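Local coordinates for protein bacterioferritin (Mycobacterium smegmatis str. MC2 155, PDB 3BKN) that probably stores iron, oxidising Fe(2+) with dioxygen at a di-nuclear centre and laying down a ferric mineral inside a hollow, haem-binding shell of 24 subunits, at residues E18-N23 and R73-R78; Y25-K30 and L77-T82; P5-L10 and V106-K111. All coordinates share one frame; numbering follows the deposited sequence.

Contact 1. Residues E18-N23 and R73-R78; sequences ELTAIN and RLFSLR. With ZN (zinc ion), chain M; HEM (protoporphyrin IX containing Fe), chain T.
T20 makes the hydrogen bond between segments 18-23 and 73-78: the backbone N of F75 donates to T20 OG1, 2.9 Å away and nearly straight at 165°. With chi1 -57°, OG1 is turned back along the helix toward the backbone O of T16, while CG2 is left anti to the backbone N. The hydroxyl therefore donates to T16 O and accepts from the loop amide. Threonine suits the spot because its other branch, CG2, is apolar and lies against F75, whose side chain crosses that of T20 at about a right angle.

The rest is van der Waals contact of leucine methyls with side chains and backbone. L74 touches the helix with both methyls: CD2 lies 4.0 Å from L19 CB and 3.5 Å from L19 O, while CD1 comes within 3.8 Å of N23 ND2. Three residues later, L77 CD2 lies 3.9 Å from T20 O and 4.1 Å from N23 CB. Two leucines, one before and one after F75 in the chain, thus rest on the helix. N23 ND2 itself is bonded to the backbone O of Y71 of a second subunit, and that Y71 also packs on L74 and L77, which places this patch at a subunit boundary.

Other faces of the helix bind cofactors. E18 OE1 holds a zinc ion at 2.0 Å, together with E51, H54 and E127, and its OE2 is bonded to Q14. L19 CD2 and I22 CG2 each approach the haem edge, lining its pocket with hydrocarbon. A helix that offers a carboxylate inward to a di-nuclear metal site and aliphatic groups to haem, with a long connection running along it, is characteristic of the bacterioferritin four-helix bundle.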
loop_
_atom_site.group_PDB
_atom_site.type_symbol
_atom_site.label_atom_id
_atom_site.label_comp_id
_atom_site.label_asym_id
_atom_site.label_seq_id
_atom_site.Cartn_x
_atom_site.Cartn_y
_atom_site.Cartn_z
ATOM N N GLU A 18 -23.015 17.762 42.424
ATOM C CA GLU A 18 -22.808 16.996 41.206
ATOM C C GLU A 18 -23.737 15.774 41.108
ATOM O O GLU A 18 -24.244 15.452 40.013
ATOM C CB GLU A 18 -21.374 16.514 40.996
ATOM C CG GLU A 18 -20.337 17.467 41.303
ATOM C CD GLU A 18 -20.209 18.588 40.314
ATOM O OE1 GLU A 18 -20.734 18.506 39.191
ATOM O OE2 GLU A 18 -19.526 19.562 40.666
ATOM N N LEU A 19 -23.945 15.059 42.200
ATOM C CA LEU A 19 -24.729 13.869 42.051
ATOM C C LEU A 19 -26.131 14.274 41.705
ATOM O O LEU A 19 -26.823 13.523 41.012
ATOM C CB LEU A 19 -24.749 13.012 43.285
ATOM C CG LEU A 19 -23.390 12.505 43.643
ATOM C CD1 LEU A 19 -23.464 12.013 45.057
ATOM C CD2 LEU A 19 -22.959 11.440 42.706
ATOM N N THR A 20 -26.549 15.454 42.171
ATOM C CA THR A 20 -27.890 15.947 41.897
ATOM C C THR A 20 -27.958 16.427 40.484
ATOM O O THR A 20 -28.933 16.135 39.799
ATOM C CB THR A 20 -28.277 17.120 42.781
ATOM O OG1 THR A 20 -28.171 16.751 44.164
ATOM C CG2 THR A 20 -29.691 17.503 42.492
ATOM N N ALA A 21 -26.942 17.164 40.044
ATOM C CA ALA A 21 -26.878 17.568 38.635
ATOM C C ALA A 21 -26.868 16.355 37.668
ATOM O O ALA A 21 -27.538 16.384 36.654
ATOM C CB ALA A 21 -25.726 18.524 38.354
ATOM N N ILE A 22 -26.168 15.272 37.985
ATOM C CA ILE A 22 -26.187 14.126 37.070
ATOM C C ILE A 22 -27.635 13.703 36.802
ATOM O O ILE A 22 -28.033 13.554 35.646
ATOM C CB ILE A 22 -25.467 12.917 37.643
ATOM C CG1 ILE A 22 -24.001 13.184 37.750
ATOM C CG2 ILE A 22 -25.744 11.620 36.813
ATOM C CD1 ILE A 22 -23.368 12.277 38.757
ATOM N N ASN A 23 -28.399 13.509 37.880
ATOM C CA ASN A 23 -29.750 13.028 37.774
ATOM C C ASN A 23 -30.623 14.059 37.063
ATOM O O ASN A 23 -31.408 13.711 36.170
ATOM C CB ASN A 23 -30.271 12.644 39.152
ATOM C CG ASN A 23 -29.580 11.365 39.708
ATOM O OD1 ASN A 23 -28.457 11.011 39.288
ATOM N ND2 ASN A 23 -30.239 10.686 40.657
ATOM N N ARG A 73 -26.702 11.148 49.688
ATOM C CA ARG A 73 -27.534 12.338 49.806
ATOM C C ARG A 73 -27.717 12.929 48.440
ATOM O O ARG A 73 -26.767 12.987 47.685
ATOM C CB ARG A 73 -26.822 13.286 50.757
ATOM C CG ARG A 73 -27.431 14.617 50.998
ATOM C CD ARG A 73 -26.558 15.409 51.960
ATOM N NE ARG A 73 -27.285 16.596 52.390
ATOM C CZ ARG A 73 -26.860 17.415 53.340
ATOM N NH1 ARG A 73 -25.703 17.163 53.957
ATOM N NH2 ARG A 73 -27.596 18.471 53.678
ATOM N N LEU A 74 -28.954 13.313 48.105
ATOM C CA LEU A 74 -29.277 14.148 46.903
ATOM C C LEU A 74 -30.013 15.420 47.314
ATOM O O LEU A 74 -30.741 15.408 48.299
ATOM C CB LEU A 74 -30.196 13.410 45.934
ATOM C CG LEU A 74 -29.675 12.341 44.970
ATOM C CD1 LEU A 74 -30.866 11.717 44.261
ATOM C CD2 LEU A 74 -28.648 12.894 43.950
ATOM N N PHE A 75 -29.843 16.511 46.570
ATOM C CA PHE A 75 -30.670 17.694 46.806
ATOM C C PHE A 75 -31.977 17.496 46.073
ATOM O O PHE A 75 -32.191 16.449 45.482
ATOM C CB PHE A 75 -29.979 18.968 46.346
ATOM C CG PHE A 75 -28.730 19.313 47.117
ATOM C CD1 PHE A 75 -28.691 19.209 48.525
ATOM C CD2 PHE A 75 -27.591 19.800 46.433
ATOM C CE1 PHE A 75 -27.536 19.565 49.265
ATOM C CE2 PHE A 75 -26.419 20.162 47.138
ATOM C CZ PHE A 75 -26.390 20.049 48.573
ATOM N N SER A 76 -32.870 18.473 46.123
ATOM C CA SER A 76 -34.157 18.362 45.416
ATOM C C SER A 76 -34.031 18.520 43.926
ATOM O O SER A 76 -33.563 19.542 43.461
ATOM C CB SER A 76 -35.090 19.450 45.862
ATOM O OG SER A 76 -35.634 19.061 47.087
ATOM N N LEU A 77 -34.458 17.527 43.167
ATOM C CA LEU A 77 -34.500 17.673 41.730
ATOM C C LEU A 77 -35.561 18.680 41.314
ATOM O O LEU A 77 -36.650 18.677 41.845
ATOM C CB LEU A 77 -34.827 16.336 41.100
ATOM C CG LEU A 77 -33.650 15.400 41.166
ATOM C CD1 LEU A 77 -34.164 14.011 41.007
ATOM C CD2 LEU A 77 -32.773 15.785 40.020
ATOM N N ARG A 78 -35.243 19.546 40.369
ATOM C CA ARG A 78 -36.252 20.375 39.721
ATOM C C ARG A 78 -36.444 19.797 38.348
ATOM O O ARG A 78 -35.544 19.841 37.496
ATOM C CB ARG A 78 -35.784 21.814 39.626
ATOM C CG ARG A 78 -35.226 22.291 40.938
ATOM C CD ARG A 78 -34.511 23.624 40.837
ATOM N NE ARG A 78 -33.560 23.733 41.946
ATOM C CZ ARG A 78 -33.124 24.872 42.464
ATOM N NH1 ARG A 78 -33.554 26.026 41.955
ATOM N NH2 ARG A 78 -32.277 24.851 43.485
HETATM ZN ZN ZN M . -20.318 19.938 37.924
HETATM C CHA HEM T . -21.182 6.780 32.001
HETATM C CHB HEM T . -25.936 6.839 33.051
HETATM C CHC HEM T . -24.844 8.107 37.582
HETATM C CHD HEM T . -20.094 8.224 36.538
HETATM C C1A HEM T . -22.632 6.616 31.869
HETATM C C2A HEM T . -23.245 6.170 30.624
HETATM C C3A HEM T . -24.659 6.192 30.950
HETATM C C4A HEM T . -24.677 6.652 32.338
HETATM C CMA HEM T . -25.827 5.839 30.087
HETATM C CAA HEM T . -22.576 5.776 29.340
HETATM C CBA HEM T . -21.358 4.932 29.691
HETATM C CGA HEM T . -21.333 3.595 28.989
HETATM O O1A HEM T . -22.055 2.676 29.423
HETATM O O2A HEM T . -20.571 3.451 28.013
HETATM C C1B HEM T . -26.089 7.235 34.439
HETATM C C2B HEM T . -27.405 7.307 35.074
HETATM C C3B HEM T . -26.983 7.680 36.407
HETATM C C4B HEM T . -25.613 7.763 36.398
HETATM C CMB HEM T . -28.767 7.060 34.502
HETATM C CAB HEM T . -27.876 7.933 37.550
HETATM C CBB HEM T . -27.900 9.123 38.120
HETATM C C1C HEM T . -23.409 8.240 37.754
HETATM C C2C HEM T . -22.813 8.603 39.047
HETATM C C3C HEM T . -21.407 8.627 38.734
HETATM C C4C HEM T . -21.336 8.277 37.308
HETATM C CMC HEM T . -23.421 8.886 40.381
HETATM C CAC HEM T . -20.361 8.951 39.722
HETATM C CBC HEM T . -19.156 9.207 39.306
HETATM C C1D HEM T . -19.972 7.860 35.132
HETATM C C2D HEM T . -18.680 7.772 34.480
HETATM C C3D HEM T . -19.064 7.335 33.147
HETATM C C4D HEM T . -20.428 7.235 33.183
HETATM C CMD HEM T . -17.327 8.062 35.067
HETATM C CAD HEM T . -18.169 7.073 31.978
HETATM C CBD HEM T . -17.209 8.244 31.859
HETATM C CGD HEM T . -17.447 9.049 30.610
HETATM O O1D HEM T . -17.700 10.261 30.729
HETATM O O2D HEM T . -17.366 8.479 29.512
HETATM N NA HEM T . -23.476 6.907 32.869
HETATM N NB HEM T . -25.046 7.496 35.237
HETATM N NC HEM T . -22.548 8.056 36.753
HETATM N ND HEM T . -21.007 7.521 34.358
HETATM FE FE HEM T . -23.016 7.521 34.791
#

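Contact 2. Residues Y25-K30 and L77-T82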
loop_
_atom_site.group_PDB
_atom_site.type_symbol
_atom_site.label_atom_id
_atom_site.label_comp_id
_atom_site.label_asym_id
_atom_site.label_seq_id
_atom_site.Cartn_x
_atom_site.Cartn_y
_atom_site.Cartn_z
ATOM N N TYR A 25 -29.896 16.615 34.887
ATOM C CA TYR A 25 -29.550 16.623 33.465
ATOM C C TYR A 25 -29.926 15.330 32.759
ATOM O O TYR A 25 -30.573 15.351 31.709
ATOM C CB TYR A 25 -28.070 16.835 33.280
ATOM C CG TYR A 25 -27.602 18.252 33.450
ATOM C CD1 TYR A 25 -27.998 19.251 32.538
ATOM C CD2 TYR A 25 -26.730 18.594 34.457
ATOM C CE1 TYR A 25 -27.566 20.539 32.655
ATOM C CE2 TYR A 25 -26.270 19.897 34.594
ATOM C CZ TYR A 25 -26.680 20.867 33.684
ATOM O OH TYR A 25 -26.220 22.193 33.777
ATOM N N PHE A 26 -29.556 14.189 33.327
ATOM C CA PHE A 26 -29.814 12.963 32.623
ATOM C C PHE A 26 -31.278 12.808 32.330
ATOM O O PHE A 26 -31.637 12.505 31.189
ATOM C CB PHE A 26 -29.235 11.712 33.293
ATOM C CG PHE A 26 -29.223 10.502 32.372
ATOM C CD1 PHE A 26 -28.210 10.342 31.419
ATOM C CD2 PHE A 26 -30.261 9.563 32.401
ATOM C CE1 PHE A 26 -28.229 9.279 30.562
ATOM C CE2 PHE A 26 -30.253 8.516 31.560
ATOM C CZ PHE A 26 -29.244 8.373 30.655
ATOM N N LEU A 27 -32.117 13.039 33.338
ATOM C CA LEU A 27 -33.581 12.946 33.190
ATOM C C LEU A 27 -34.091 13.996 32.215
ATOM O O LEU A 27 -34.938 13.682 31.393
ATOM C CB LEU A 27 -34.288 13.099 34.530
ATOM C CG LEU A 27 -35.817 13.158 34.637
ATOM C CD1 LEU A 27 -36.488 11.864 34.234
ATOM C CD2 LEU A 27 -36.143 13.444 36.091
ATOM N N HIS A 28 -33.576 15.227 32.271
ATOM C CA HIS A 28 -33.990 16.227 31.300
ATOM C C HIS A 28 -33.701 15.734 29.875
ATOM O O HIS A 28 -34.548 15.834 28.985
ATOM C CB HIS A 28 -33.328 17.579 31.535
ATOM C CG HIS A 28 -33.887 18.335 32.690
ATOM N ND1 HIS A 28 -33.204 19.373 33.293
ATOM C CD2 HIS A 28 -35.065 18.215 33.357
ATOM C CE1 HIS A 28 -33.947 19.868 34.275
ATOM N NE2 HIS A 28 -35.082 19.180 34.337
ATOM N N SER A 29 -32.509 15.191 29.657
ATOM C CA SER A 29 -32.139 14.778 28.297
ATOM C C SER A 29 -33.088 13.671 27.822
ATOM O O SER A 29 -33.540 13.713 26.678
ATOM C CB SER A 29 -30.670 14.348 28.203
ATOM O OG SER A 29 -30.537 12.989 28.572
ATOM N N LYS A 30 -33.422 12.709 28.689
ATOM C CA LYS A 30 -34.376 11.634 28.333
ATOM C C LYS A 30 -35.747 12.168 28.026
ATOM O O LYS A 30 -36.377 11.715 27.085
ATOM C CB LYS A 30 -34.506 10.632 29.466
ATOM C CG LYS A 30 -33.341 9.708 29.555
ATOM C CD LYS A 30 -33.026 9.182 28.177
ATOM C CE LYS A 30 -32.284 7.914 28.264
ATOM N NZ LYS A 30 -32.121 7.274 26.928
ATOM N N LEU A 77 -34.458 17.527 43.167
ATOM C CA LEU A 77 -34.500 17.673 41.730
ATOM C C LEU A 77 -35.561 18.680 41.314
ATOM O O LEU A 77 -36.650 18.677 41.845
ATOM C CB LEU A 77 -34.827 16.336 41.100
ATOM C CG LEU A 77 -33.650 15.400 41.166
ATOM C CD1 LEU A 77 -34.164 14.011 41.007
ATOM C CD2 LEU A 77 -32.773 15.785 40.020
ATOM N N ARG A 78 -35.243 19.546 40.369
ATOM C CA ARG A 78 -36.252 20.375 39.721
ATOM C C ARG A 78 -36.444 19.797 38.348
ATOM O O ARG A 78 -35.544 19.841 37.496
ATOM C CB ARG A 78 -35.784 21.814 39.626
ATOM C CG ARG A 78 -35.226 22.291 40.938
ATOM C CD ARG A 78 -34.511 23.624 40.837
ATOM N NE ARG A 78 -33.560 23.733 41.946
ATOM C CZ ARG A 78 -33.124 24.872 42.464
ATOM N NH1 ARG A 78 -33.554 26.026 41.955
ATOM N NH2 ARG A 78 -32.277 24.851 43.485
ATOM N N VAL A 79 -37.597 19.194 38.151
ATOM C CA VAL A 79 -37.873 18.476 36.909
ATOM C C VAL A 79 -38.766 19.387 36.100
ATOM O O VAL A 79 -39.938 19.509 36.430
ATOM C CB VAL A 79 -38.627 17.121 37.216
ATOM C CG1 VAL A 79 -38.939 16.353 35.938
ATOM C CG2 VAL A 79 -37.815 16.273 38.195
ATOM N N GLY A 80 -38.250 20.052 35.078
ATOM C CA GLY A 80 -39.105 20.973 34.324
ATOM C C GLY A 80 -40.095 20.250 33.413
ATOM O O GLY A 80 -39.810 19.146 32.926
ATOM N N GLN A 81 -41.260 20.847 33.167
ATOM C CA GLN A 81 -42.204 20.239 32.220
ATOM C C GLN A 81 -42.214 20.921 30.842
ATOM O O GLN A 81 -43.053 20.617 30.027
ATOM C CB GLN A 81 -43.647 20.135 32.764
ATOM C CG GLN A 81 -43.807 19.599 34.195
ATOM C CD GLN A 81 -43.215 18.183 34.420
ATOM O OE1 GLN A 81 -43.551 17.203 33.715
ATOM N NE2 GLN A 81 -42.346 18.076 35.421
ATOM N N THR A 82 -41.284 21.843 30.591
ATOM C CA THR A 82 -41.123 22.500 29.257
ATOM C C THR A 82 -39.628 22.744 29.035
ATOM O O THR A 82 -38.846 22.687 29.983
ATOM C CB THR A 82 -41.887 23.882 29.138
ATOM O OG1 THR A 82 -41.169 24.911 29.837
ATOM C CG2 THR A 82 -43.301 23.801 29.697
#
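In the long connection between helices 38-64 and 83-110 of the ferritin-like bundle, R78, V79 and G80 run past H28 and L27 of helix 5-34. The imidazole of H28 makes the polar link. With chi1 -75° its CG is anti to the carbonyl carbon, and the end of the ring comes close to the loop. NE2 lies 3.3 Å from R78 O, which sits at the ring edge near its plane, and 3.4 Å from G80 N. Both are weak hydrogen bonds: the approach to R78 O is bent, at 126°, whereas that from G80 N is straight but long. They require NE2 to donate in one case and accept in the other, so they are alternatives for a single nitrogen. Histidine suits the place because its second nitrogen, ND1, is bonded to D90 of helix 83-110, and one ring therefore bridges helix, loop and helix. Glycine at 80 brings its bare backbone to the imidazole.

Beside this, L27 meets V79 in the apolar part of the contact. L27 CD2 lies 3.9 Å from V79 CG2 and 4.0 Å from V79 CG1, and the two side chains cross at about a right angle. L27 also packs on P69 of a second subunit. T82 then caps the first turn of helix 83-110 through its hydroxyl, an N-cap that ends the long crossover connecting the two helical hairpins of the ferritin fold.

Contact 3. Residues P5-L10 and V106-K111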
loop_
_atom_site.group_PDB
_atom_site.type_symbol
_atom_site.label_atom_id
_atom_site.label_comp_id
_atom_site.label_asym_id
_atom_site.label_seq_id
_atom_site.Cartn_x
_atom_site.Cartn_y
_atom_site.Cartn_z
ATOM N N PRO A 5 -10.609 19.149 57.814
ATOM C CA PRO A 5 -12.033 18.798 57.903
ATOM C C PRO A 5 -13.027 19.788 57.216
ATOM O O PRO A 5 -14.086 19.333 56.740
ATOM C CB PRO A 5 -12.264 18.643 59.408
ATOM C CG PRO A 5 -11.100 19.395 60.065
ATOM C CD PRO A 5 -9.960 19.231 59.144
ATOM N N ASP A 6 -12.698 21.091 57.161
ATOM C CA ASP A 6 -13.558 22.080 56.509
ATOM C C ASP A 6 -13.540 21.955 54.988
ATOM O O ASP A 6 -14.563 22.085 54.328
ATOM C CB ASP A 6 -13.198 23.477 56.992
ATOM C CG ASP A 6 -13.738 23.745 58.419
ATOM O OD1 ASP A 6 -14.934 23.406 58.648
ATOM O OD2 ASP A 6 -12.996 24.264 59.306
ATOM N N VAL A 7 -12.378 21.658 54.439
ATOM C CA VAL A 7 -12.232 21.358 53.030
ATOM C C VAL A 7 -13.022 20.117 52.644
ATOM O O VAL A 7 -13.660 20.110 51.577
ATOM C CB VAL A 7 -10.744 21.206 52.636
ATOM C CG1 VAL A 7 -10.606 20.554 51.269
ATOM C CG2 VAL A 7 -10.035 22.570 52.696
ATOM N N LEU A 8 -13.000 19.072 53.483
ATOM C CA LEU A 8 -13.710 17.830 53.142
ATOM C C LEU A 8 -15.220 18.035 53.258
ATOM O O LEU A 8 -15.961 17.508 52.452
ATOM C CB LEU A 8 -13.248 16.648 53.968
ATOM C CG LEU A 8 -11.799 16.206 53.753
ATOM C CD1 LEU A 8 -11.253 15.571 55.019
ATOM C CD2 LEU A 8 -11.605 15.292 52.541
ATOM N N LYS A 9 -15.674 18.831 54.234
ATOM C CA LYS A 9 -17.062 19.264 54.261
ATOM C C LYS A 9 -17.441 19.918 52.951
ATOM O O LYS A 9 -18.490 19.621 52.391
ATOM C CB LYS A 9 -17.314 20.263 55.356
ATOM C CG LYS A 9 -17.692 19.649 56.683
ATOM C CD LYS A 9 -17.933 20.764 57.737
ATOM C CE LYS A 9 -17.302 20.411 59.072
ATOM N NZ LYS A 9 -17.817 21.305 60.143
ATOM N N LEU A 10 -16.593 20.816 52.465
ATOM C CA LEU A 10 -16.887 21.536 51.233
ATOM C C LEU A 10 -16.899 20.594 50.011
ATOM O O LEU A 10 -17.833 20.581 49.232
ATOM C CB LEU A 10 -15.896 22.689 51.055
ATOM C CG LEU A 10 -15.916 23.357 49.688
ATOM C CD1 LEU A 10 -17.175 24.214 49.442
ATOM C CD2 LEU A 10 -14.679 24.214 49.629
ATOM N N VAL A 106 -11.588 30.269 47.973
ATOM C CA VAL A 106 -10.870 31.115 48.928
ATOM C C VAL A 106 -10.628 30.360 50.226
ATOM O O VAL A 106 -9.553 30.463 50.797
ATOM C CB VAL A 106 -11.529 32.491 49.196
ATOM C CG1 VAL A 106 -10.729 33.274 50.255
ATOM C CG2 VAL A 106 -11.606 33.289 47.918
ATOM N N LEU A 107 -11.603 29.583 50.675
ATOM C CA LEU A 107 -11.422 28.803 51.909
ATOM C C LEU A 107 -10.328 27.742 51.812
ATOM O O LEU A 107 -9.494 27.625 52.725
ATOM C CB LEU A 107 -12.730 28.188 52.369
ATOM C CG LEU A 107 -12.722 27.399 53.671
ATOM C CD1 LEU A 107 -13.844 27.886 54.554
ATOM C CD2 LEU A 107 -12.872 25.895 53.358
ATOM N N CYS A 108 -10.327 26.961 50.731
ATOM C CA CYS A 108 -9.244 26.011 50.496
ATOM C C CYS A 108 -7.854 26.630 50.535
ATOM O O CYS A 108 -6.943 26.062 51.090
ATOM C CB CYS A 108 -9.421 25.350 49.149
ATOM S SG CYS A 108 -10.770 24.207 49.090
ATOM N N ARG A 109 -7.687 27.789 49.928
ATOM C CA ARG A 109 -6.384 28.409 49.849
ATOM C C ARG A 109 -5.958 28.970 51.182
ATOM O O ARG A 109 -4.764 28.959 51.461
ATOM C CB ARG A 109 -6.328 29.458 48.737
ATOM C CG ARG A 109 -6.169 28.821 47.381
ATOM C CD ARG A 109 -6.253 29.811 46.254
ATOM N NE ARG A 109 -6.170 29.194 44.921
ATOM C CZ ARG A 109 -5.034 28.713 44.404
ATOM N NH1 ARG A 109 -3.912 28.733 45.122
ATOM N NH2 ARG A 109 -5.018 28.194 43.181
ATOM N N GLU A 110 -6.917 29.431 52.004
ATOM C CA GLU A 110 -6.640 29.918 53.354
ATOM C C GLU A 110 -6.188 28.719 54.190
ATOM O O GLU A 110 -5.229 28.793 54.925
ATOM C CB GLU A 110 -7.874 30.675 53.909
ATOM C CG GLU A 110 -7.854 31.167 55.388
ATOM C CD GLU A 110 -9.295 31.439 55.954
ATOM O OE1 GLU A 110 -10.269 30.717 55.590
ATOM O OE2 GLU A 110 -9.468 32.383 56.777
ATOM N N LYS A 111 -6.870 27.604 54.010
ATOM C CA LYS A 111 -6.535 26.347 54.642
ATOM C C LYS A 111 -5.254 25.766 54.121
ATOM O O LYS A 111 -4.799 24.735 54.616
ATOM C CB LYS A 111 -7.662 25.341 54.409
ATOM C CG LYS A 111 -8.923 25.666 55.198
ATOM C CD LYS A 111 -8.671 25.835 56.704
ATOM C CE LYS A 111 -9.503 27.012 57.115
ATOM N NZ LYS A 111 -9.811 27.074 58.536
#
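V7 and L10, in segment 5-10 of helix 5-34, lie against C108 of segment 106-111, at the end of helix 83-110, in the closer-packed part of this helix-helix contact. C108 SG lies 3.9 Å from L10 CD2 and 4.0 Å from V7 CG2, so a single sulfur meets a methyl from each of two residues. L10 extends toward the partner helix with CG anti to the backbone N, chi1 169°, which brings the leucine tip to the thiol. Cysteine is small and apolar enough to be buried here, and valine's branch lets CG2 touch both the thiol and K111, 4.0 Å from its CB, where the base of the lysine chain runs antiparallel to the valine side chain.

Toward the other side the packing is looser. L107 CD2 reaches only 4.4 Å from V7 CG2 and 4.5 Å from L10 CD2. D6 OD2 and K111 NZ, of opposite charge, are 4.3 Å apart, beyond a salt bridge; both side chains are partly exposed, and D6 OD1 has a long salt bridge to K9 NZ within its own helix.

The two short axes approach to 9.9 Å and are nearly antiparallel, at 157°. Helix 114-144 closes the buried side, where S116 touches V7, A117 touches C108 and L120 touches L10; thus the start of helix 5-34 and the end of helix 83-110 meet against a third helix of the bundle.

Overall arrangement
All three contacts use helix 5-34, at successive levels along its length. Contacts 1 and 2 are neighbours, with centres about 11 Å apart; they share L77 and R78 and fix one continuous crossover, close to a second subunit. Contact 2 is buried, whereas contacts 1 and 3 are partly buried, contact 3 at the bundle end, its centre about 21 Å from that of the chain, joining two helices instead of helix and loop. Chemistry follows place: the loop's backbone groups call for polar partners, a strong hydroxyl bond in contact 1 and weak imidazole bonds in contact 2, while contact 3 relies on apolar packing with charges at its edge toward solvent. Contact 1 alone includes a zinc ligand.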